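Local atomic coordinates of lactoylglutathione lyase (Pseudomonas aeruginosa, PDB entry 4MTR), a protein that belongs to the glyoxalase/bleomycin resistance protein/dioxygenase superfamily and binds zinc between the two subunits of a dimer. Residues A42-Q47 and L55-N60. Sequence-based numbering, arbitrary orientation.
Sequences AFVGYQ and LELTHN. With ZN (zinc ion), chain E; EDO (1,2-ethanediol), chain C.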
# COMPACT_ATOMS: atom_id res chain seq x y z
N ALA A 42 -11.98 -8.11 -2.34
CA ALA A 42 -11.80 -8.09 -3.78
C ALA A 42 -10.33 -7.76 -4.00
O ALA A 42 -9.79 -6.90 -3.30
CB ALA A 42 -12.70 -7.04 -4.44
N PHE A 43 -9.67 -8.51 -4.85
CA PHE A 43 -8.30 -8.23 -5.23
C PHE A 43 -8.39 -7.69 -6.65
O PHE A 43 -9.02 -8.31 -7.52
CB PHE A 43 -7.41 -9.47 -5.18
CG PHE A 43 -7.14 -9.95 -3.76
CD1 PHE A 43 -8.10 -10.66 -3.05
CD2 PHE A 43 -5.92 -9.68 -3.15
CE1 PHE A 43 -7.85 -11.10 -1.73
CE2 PHE A 43 -5.67 -10.13 -1.84
CZ PHE A 43 -6.64 -10.82 -1.14
N VAL A 44 -7.74 -6.54 -6.88
CA VAL A 44 -7.70 -5.91 -8.19
C VAL A 44 -6.27 -5.67 -8.58
O VAL A 44 -5.42 -5.43 -7.71
CB VAL A 44 -8.56 -4.60 -8.29
CG1 VAL A 44 -10.04 -4.92 -8.20
CG2 VAL A 44 -8.15 -3.55 -7.24
N GLY A 45 -6.02 -5.67 -9.87
CA GLY A 45 -4.69 -5.35 -10.36
C GLY A 45 -4.56 -5.42 -11.86
O GLY A 45 -5.56 -5.38 -12.58
N TYR A 46 -3.33 -5.53 -12.30
CA TYR A 46 -2.93 -5.56 -13.71
C TYR A 46 -2.51 -6.94 -14.19
O TYR A 46 -3.05 -7.42 -15.18
CB TYR A 46 -1.87 -4.48 -13.95
CG TYR A 46 -2.39 -3.10 -13.60
CD1 TYR A 46 -3.38 -2.50 -14.37
CD2 TYR A 46 -1.94 -2.43 -12.47
CE1 TYR A 46 -3.88 -1.24 -14.03
CE2 TYR A 46 -2.42 -1.17 -12.14
CZ TYR A 46 -3.39 -0.58 -12.92
OH TYR A 46 -3.88 0.66 -12.58
N GLN A 47 -1.60 -7.59 -13.46
CA GLN A 47 -1.10 -8.94 -13.77
C GLN A 47 -1.72 -9.94 -12.78
O GLN A 47 -2.36 -9.53 -11.82
CB GLN A 47 0.43 -8.93 -13.65
CG GLN A 47 1.16 -8.35 -14.88
CD GLN A 47 2.66 -8.31 -14.70
OE1 GLN A 47 3.21 -7.42 -14.05
NE2 GLN A 47 3.37 -9.23 -15.33
N LEU A 55 -3.89 -4.98 -5.31
CA LEU A 55 -4.54 -4.12 -4.33
C LEU A 55 -5.72 -4.90 -3.78
O LEU A 55 -6.57 -5.36 -4.55
CB LEU A 55 -4.99 -2.79 -4.96
CG LEU A 55 -5.82 -1.86 -4.04
CD1 LEU A 55 -4.99 -1.40 -2.80
CD2 LEU A 55 -6.40 -0.68 -4.83
N GLU A 56 -5.76 -5.08 -2.45
CA GLU A 56 -6.86 -5.79 -1.82
C GLU A 56 -7.84 -4.78 -1.27
O GLU A 56 -7.49 -3.88 -0.52
CB GLU A 56 -6.32 -6.68 -0.69
CG GLU A 56 -7.41 -7.48 0.03
CD GLU A 56 -6.88 -8.29 1.21
OE1 GLU A 56 -5.70 -8.11 1.59
OE2 GLU A 56 -7.63 -9.14 1.73
N LEU A 57 -9.09 -4.97 -1.57
CA LEU A 57 -10.14 -4.09 -1.07
C LEU A 57 -11.03 -4.87 -0.14
O LEU A 57 -11.52 -5.94 -0.53
CB LEU A 57 -10.98 -3.62 -2.25
CG LEU A 57 -10.21 -2.77 -3.28
CD1 LEU A 57 -11.09 -2.46 -4.45
CD2 LEU A 57 -9.67 -1.45 -2.65
N THR A 58 -11.28 -4.34 1.05
CA THR A 58 -12.14 -5.01 2.04
C THR A 58 -13.35 -4.15 2.38
O THR A 58 -13.21 -2.98 2.66
CB THR A 58 -11.34 -5.27 3.35
OG1 THR A 58 -10.23 -6.11 3.06
CG2 THR A 58 -12.18 -5.91 4.45
N HIS A 59 -14.53 -4.76 2.44
CA HIS A 59 -15.69 -4.08 2.93
C HIS A 59 -16.26 -4.88 4.08
O HIS A 59 -16.57 -6.06 3.89
CB HIS A 59 -16.76 -3.85 1.84
CG HIS A 59 -17.94 -3.15 2.44
ND1 HIS A 59 -17.80 -1.95 3.11
CD2 HIS A 59 -19.20 -3.60 2.63
CE1 HIS A 59 -18.98 -1.68 3.63
NE2 HIS A 59 -19.86 -2.65 3.36
N ASN A 60 -16.37 -4.27 5.25
CA ASN A 60 -16.97 -4.92 6.42
C ASN A 60 -18.46 -4.55 6.40
O ASN A 60 -18.79 -3.36 6.47
CB ASN A 60 -16.32 -4.44 7.71
CG ASN A 60 -14.85 -4.77 7.83
OD1 ASN A 60 -14.45 -5.90 8.19
ND2 ASN A 60 -14.01 -3.76 7.61
ZN ZN E . -4.00 -9.14 2.59
C1 EDO C . -0.92 -8.01 -9.99
O1 EDO C . -1.48 -8.88 -9.03
C2 EDO C . -1.80 -6.79 -10.10
O2 EDO C . -1.10 -5.72 -10.71
O HOH W 1 -5.30 -10.50 2.95
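A42 and L57, and V44 and L55, form the hydrogen-bonded pairs of an antiparallel hairpin, with F43 and E56 as the non-hydrogen-bonded pair between them; the axes of strands 42-45 and 55-60 approach to 4.7 Å. Each hydrogen-bonded pair exchanges two N-H···O=C bonds, such as L57 N to A42 O at 2.7 Å and V44 N to L55 O at 2.9 Å. F43 and E56 stand side by side on the metal-facing side. E56 CG sits over one face of the F43 ring, offset toward its rim, 3.9 Å from the centroid and 22° off the normal, a CH-pi contact. With CG anti to the backbone N (chi1 -180°) and the chain extended beyond, the E56 carboxylate passes F43 CZ, its plane 19° from that of the ring, and OE1 binds zinc at 2.2 Å. A water on the zinc also donates a weak hydrogen bond to OE2. H5, with H74 and E122 of the second subunit, completes the site. On the other face V44 CG2 meets L55 CB at 4.0 Å and L57 CD1 at 4.2 Å. These side chains pack on helix 13-22, while strands 27-34 and 2-9 flank the hairpin in the four-stranded sheet.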